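Local structure of transcriptional regulator (Bacillus halodurans, 1Z4E) at the interface of chains A and B. The protein has the fold of the GNAT acetyltransferases and probably transfers acyl groups, although it is named a transcriptional regulator. Coordinates in Å, arbitrary orientation; residue numbers count along the deposited sequence, not the author numbering. Chains: chain A/B, transcriptional regulator.

Contact 1: the interface of chains A and B. Residues chain A 76-77, 82, 84; chain B 41, 44-45, 48.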
loop_
_atom_site.group_PDB
_atom_site.type_symbol
_atom_site.label_atom_id
_atom_site.label_comp_id
_atom_site.label_asym_id
_atom_site.label_seq_id
_atom_site.Cartn_x
_atom_site.Cartn_y
_atom_site.Cartn_z
ATOM N N PRO A 76 1.118 -5.019 -8.748
ATOM C CA PRO A 76 0.001 -5.393 -9.623
ATOM C C PRO A 76 -1.198 -5.807 -8.770
ATOM O O PRO A 76 -1.030 -6.370 -7.689
ATOM C CB PRO A 76 0.561 -6.570 -10.418
ATOM C CG PRO A 76 1.477 -7.236 -9.417
ATOM C CD PRO A 76 2.181 -6.046 -8.782
ATOM N N TYR A 77 -2.399 -5.516 -9.259
ATOM C CA TYR A 77 -3.643 -5.866 -8.584
ATOM C C TYR A 77 -4.612 -6.336 -9.673
ATOM O O TYR A 77 -4.394 -6.065 -10.853
ATOM C CB TYR A 77 -4.243 -4.638 -7.887
ATOM C CG TYR A 77 -3.372 -4.034 -6.810
ATOM C CD1 TYR A 77 -3.479 -4.440 -5.478
ATOM C CD2 TYR A 77 -2.437 -3.055 -7.126
ATOM C CE1 TYR A 77 -2.664 -3.867 -4.480
ATOM C CE2 TYR A 77 -1.631 -2.488 -6.158
ATOM C CZ TYR A 77 -1.745 -2.888 -4.842
ATOM O OH TYR A 77 -0.943 -2.279 -3.905
ATOM N N GLY A 82 -6.936 -5.261 -13.769
ATOM C CA GLY A 82 -5.543 -5.657 -13.624
ATOM C C GLY A 82 -4.519 -4.542 -13.696
ATOM O O GLY A 82 -3.446 -4.719 -14.274
ATOM N N TRP A 84 -1.699 -1.858 -12.353
ATOM C CA TRP A 84 -0.623 -1.743 -11.386
ATOM C C TRP A 84 -0.857 -0.411 -10.671
ATOM O O TRP A 84 -1.354 0.535 -11.277
ATOM C CB TRP A 84 0.731 -1.664 -12.092
ATOM C CG TRP A 84 1.340 -2.980 -12.426
ATOM C CD1 TRP A 84 0.861 -3.910 -13.302
ATOM C CD2 TRP A 84 2.567 -3.505 -11.910
ATOM N NE1 TRP A 84 1.719 -4.983 -13.366
ATOM C CE2 TRP A 84 2.774 -4.761 -12.521
ATOM C CE3 TRP A 84 3.514 -3.035 -10.989
ATOM C CZ2 TRP A 84 3.895 -5.559 -12.241
ATOM C CZ3 TRP A 84 4.629 -3.828 -10.710
ATOM C CH2 TRP A 84 4.807 -5.077 -11.336
ATOM N N SER B 41 -5.789 -8.239 -19.539
ATOM C CA SER B 41 -5.142 -7.597 -18.400
ATOM C C SER B 41 -5.370 -8.337 -17.077
ATOM O O SER B 41 -4.474 -8.389 -16.237
ATOM C CB SER B 41 -5.594 -6.141 -18.265
ATOM O OG SER B 41 -4.682 -5.433 -17.434
ATOM N N ARG B 44 -3.082 -11.393 -17.155
ATOM C CA ARG B 44 -1.690 -10.983 -16.984
ATOM C C ARG B 44 -1.428 -10.618 -15.519
ATOM O O ARG B 44 -0.419 -11.017 -14.938
ATOM C CB ARG B 44 -1.377 -9.769 -17.865
ATOM C CG ARG B 44 0.107 -9.463 -17.968
ATOM C CD ARG B 44 0.399 -7.967 -17.962
ATOM N NE ARG B 44 0.127 -7.362 -16.661
ATOM C CZ ARG B 44 -1.009 -6.757 -16.333
ATOM N NH1 ARG B 44 -1.993 -6.665 -17.214
ATOM N NH2 ARG B 44 -1.166 -6.259 -15.115
ATOM N N ALA B 45 -2.343 -9.852 -14.931
ATOM C CA ALA B 45 -2.222 -9.417 -13.539
ATOM C C ALA B 45 -2.177 -10.609 -12.589
ATOM O O ALA B 45 -1.333 -10.674 -11.692
ATOM C CB ALA B 45 -3.390 -8.509 -13.168
ATOM N N GLU B 48 1.236 -12.308 -12.689
ATOM C CA GLU B 48 2.282 -11.528 -12.029
ATOM C C GLU B 48 2.151 -11.630 -10.505
ATOM O O GLU B 48 3.149 -11.723 -9.785
ATOM C CB GLU B 48 2.193 -10.059 -12.453
ATOM C CG GLU B 48 2.318 -9.835 -13.950
ATOM C CD GLU B 48 2.099 -8.383 -14.342
ATOM O OE1 GLU B 48 1.159 -7.756 -13.809
ATOM O OE2 GLU B 48 2.857 -7.874 -15.191
#
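A:Trp84 and A:Gly82 meet B:Arg44 and B:Glu48 where, in this GNAT-fold protein, the segment joining strands 65-76 and 84-93 of one subunit, with the short helix 79-82, touches helix 40-51 of the other. The denser part lies around the indole at the start of strand 84-93. Its NE1 donates to the carboxylate oxygen OE1 of B:Glu48 at 2.9 Å, a bent bond that meets the oxygen on its syn side, somewhat out of the carboxylate plane. Ring and carboxylate are turned almost perpendicular, 84° apart, and the acid comes to the rim of the indole, not over its face. One face of the ring carries A:Pro76, whose CB sits near the rim and also lies 3.6 Å from OE1 of B:Glu48.

B:Arg44 positions the acid from within its own helix. With CG anti to the backbone N (chi1 -168°) and bends at chi2 and chi3, the side chain folds back along the helix, where NE reaches OE2 and NH2 forms a salt bridge with OE1 of B:Glu48, both at 3.1 Å. This side-on grip comes from above the carboxylate plane, so OE1 is held between NH2 and the indole N-H on opposite faces. The same NH2 crosses to the backbone O of A:Gly82 at 2.9 Å, nearly straight (170° at H) and within the guanidinium plane. At the other end of the group, NH1 donates to the hydroxyl OG of B:Ser41, which helps fix the guanidinium's rotation.

Towards A:Tyr77 the contact is looser. There the methyl CB of B:Ala45 merely rests 3.6 Å from CA of A:Gly82 and 3.5 Å from the backbone O of A:Tyr77, and B:Ser41 itself buries almost no surface against chain A.

Contact 2: the interface of chains A and B. Residues chain A 89, 125, 149-150; chain B 85, 121-123, 125, 145-146.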
loop_
_atom_site.group_PDB
_atom_site.type_symbol
_atom_site.label_atom_id
_atom_site.label_comp_id
_atom_site.label_asym_id
_atom_site.label_seq_id
_atom_site.Cartn_x
_atom_site.Cartn_y
_atom_site.Cartn_z
ATOM N N GLU A 89 5.004 6.135 0.337
ATOM C CA GLU A 89 4.997 6.030 1.792
ATOM C C GLU A 89 6.087 6.868 2.451
ATOM O O GLU A 89 7.216 6.927 1.967
ATOM C CB GLU A 89 5.174 4.563 2.201
ATOM C CG GLU A 89 5.308 4.313 3.700
ATOM C CD GLU A 89 4.077 4.741 4.485
ATOM O OE1 GLU A 89 2.952 4.471 4.025
ATOM O OE2 GLU A 89 4.240 5.336 5.572
ATOM N N THR A 125 -1.304 7.117 2.213
ATOM C CA THR A 125 -2.094 7.413 3.403
ATOM C C THR A 125 -1.278 8.413 4.200
ATOM O O THR A 125 -0.066 8.259 4.330
ATOM C CB THR A 125 -2.334 6.159 4.281
ATOM O OG1 THR A 125 -1.103 5.448 4.469
ATOM C CG2 THR A 125 -3.343 5.237 3.627
ATOM N N LEU A 149 -6.758 2.885 7.306
ATOM C CA LEU A 149 -6.821 2.056 8.507
ATOM C C LEU A 149 -5.509 1.337 8.808
ATOM O O LEU A 149 -4.889 0.748 7.916
ATOM C CB LEU A 149 -7.949 1.032 8.352
ATOM C CG LEU A 149 -9.355 1.619 8.175
ATOM C CD1 LEU A 149 -10.241 0.661 7.397
ATOM C CD2 LEU A 149 -9.951 1.917 9.542
ATOM N N LYS A 150 -5.092 1.383 10.072
ATOM C CA LYS A 150 -3.857 0.727 10.494
ATOM C C LYS A 150 -4.087 -0.092 11.762
ATOM O O LYS A 150 -4.948 0.241 12.578
ATOM C CB LYS A 150 -2.764 1.756 10.795
ATOM C CG LYS A 150 -2.596 2.871 9.777
ATOM C CD LYS A 150 -1.831 2.441 8.554
ATOM C CE LYS A 150 -1.462 3.659 7.707
ATOM N NZ LYS A 150 -0.940 3.251 6.383
ATOM N N ARG B 85 5.411 -4.382 6.477
ATOM C CA ARG B 85 3.987 -4.149 6.679
ATOM C C ARG B 85 3.199 -5.019 5.717
ATOM O O ARG B 85 3.679 -5.365 4.632
ATOM C CB ARG B 85 3.601 -2.694 6.387
ATOM C CG ARG B 85 4.352 -1.624 7.146
ATOM C CD ARG B 85 3.725 -0.263 6.849
ATOM N NE ARG B 85 4.614 0.842 7.191
ATOM C CZ ARG B 85 4.255 2.121 7.185
ATOM N NH1 ARG B 85 3.015 2.462 6.854
ATOM N NH2 ARG B 85 5.133 3.061 7.513
ATOM N N LEU B 121 2.910 -4.399 11.365
ATOM C CA LEU B 121 1.703 -3.617 11.136
ATOM C C LEU B 121 0.939 -4.124 9.908
ATOM O O LEU B 121 1.538 -4.631 8.964
ATOM C CB LEU B 121 2.110 -2.150 10.940
ATOM C CG LEU B 121 1.203 -1.158 10.219
ATOM C CD1 LEU B 121 -0.111 -0.999 10.966
ATOM C CD2 LEU B 121 1.929 0.180 10.120
ATOM N N ILE B 122 -0.383 -4.021 9.945
ATOM C CA ILE B 122 -1.210 -4.407 8.805
ATOM C C ILE B 122 -2.073 -3.177 8.517
ATOM O O ILE B 122 -2.543 -2.504 9.443
ATOM C CB ILE B 122 -2.071 -5.659 9.097
ATOM C CG1 ILE B 122 -2.771 -6.106 7.809
ATOM C CG2 ILE B 122 -3.069 -5.375 10.218
ATOM C CD1 ILE B 122 -3.402 -7.483 7.899
ATOM N N GLN B 123 -2.269 -2.874 7.238
ATOM C CA GLN B 123 -3.009 -1.679 6.850
ATOM C C GLN B 123 -3.836 -1.874 5.586
ATOM O O GLN B 123 -3.658 -2.847 4.862
ATOM C CB GLN B 123 -2.009 -0.544 6.607
ATOM C CG GLN B 123 -0.859 -0.978 5.682
ATOM C CD GLN B 123 0.172 0.113 5.416
ATOM O OE1 GLN B 123 0.439 0.957 6.270
ATOM N NE2 GLN B 123 0.770 0.083 4.227
ATOM N N THR B 125 -6.944 0.611 2.891
ATOM C CA THR B 125 -7.754 1.802 2.685
ATOM C C THR B 125 -9.124 1.331 2.214
ATOM O O THR B 125 -9.218 0.453 1.357
ATOM C CB THR B 125 -7.154 2.744 1.613
ATOM O OG1 THR B 125 -6.803 1.993 0.443
ATOM C CG2 THR B 125 -5.915 3.444 2.156
ATOM N N SER B 145 -6.632 6.061 11.426
ATOM C CA SER B 145 -5.651 7.081 11.771
ATOM C C SER B 145 -5.151 7.923 10.603
ATOM O O SER B 145 -4.554 8.981 10.817
ATOM C CB SER B 145 -4.453 6.405 12.423
ATOM O OG SER B 145 -3.930 5.419 11.542
ATOM N N HIS B 146 -5.389 7.459 9.376
ATOM C CA HIS B 146 -4.900 8.153 8.187
ATOM C C HIS B 146 -5.950 8.481 7.133
ATOM O O HIS B 146 -7.021 7.893 7.094
ATOM C CB HIS B 146 -3.815 7.306 7.503
ATOM C CG HIS B 146 -2.532 7.210 8.270
ATOM N ND1 HIS B 146 -2.464 6.713 9.555
ATOM C CD2 HIS B 146 -1.262 7.531 7.925
ATOM C CE1 HIS B 146 -1.210 6.732 9.968
ATOM N NE2 HIS B 146 -0.459 7.224 8.997
HETATM O O HOH W 1 2.048 2.169 2.773
#
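Strand 147-152 of chain A pairs antiparallel with strand 121-127 of chain B, A:Lys150 bridging to B:Gln123, while strands 84-93 of both chains, strand 121-127 of chain A and the loop residue B:His146 close in around the lysine. The side chains of A:Lys150 and B:Gln123 run side by side in the same direction. Bent at chi2 (-79°), the lysine passes over the imidazole of B:His146, with CE above the ring centre at 3.6 Å from its centroid. The hydroxyl OG of B:Ser145, at the ring's edge, shares a 2.8 Å hydrogen bond with ND1 of B:His146 and probably helps fix the ring's rotation beneath the lysine chain.

At its tip, the ammonium NZ of A:Lys150 donates to the amide oxygen OE1 of B:Gln123 at 2.7 Å, from above the carbonyl plane, and to the hydroxyl OG1 of A:Thr125 at 2.9 Å. B:Arg85 NH1 reaches the same OE1 from the opposite face at 3.0 Å, so one amide oxygen lies between two probably cationic groups and may ease their repulsion. An alanine in place of A:Lys150 would probably leave one face of B:His146 without the methylene packed on it, and B:Gln123 OE1 without its partner from chain A.

A:Glu89 meets B:Arg85 tip to tip in a salt bridge, OE2 to NH2 at 3.1 Å; the planes are 58° apart and the hydrogen bond is weak. Water 1 links OE1 of this acid to NE2 of B:Gln123. Nearby, the CG2 methyls of A:Thr125 and B:Thr125 pack snugly at 3.5 Å. The site carries sheet pairing from one subunit to the other and fastens it with a cluster of polar and charged side chains, probably stabilising the dimer.

The centres of contact 1 and contact 2 lie about 22 Å apart in the same two-fold symmetric A-B interface, and each recurs with the chains exchanged. Strand 84-93 connects them: its first residue, A:Trp84, belongs to contact 1, whereas A:Glu89 and B:Arg85 serve contact 2. Contact 1 sets a helix of one subunit against the connection between two strands of the other, whereas contact 2 joins strands, including the one near the C-terminus. Fastening at separated points would probably restrain the subunits from rocking against each other. The assembly is consistent with a dimer, although the structure alone does not establish one in solution.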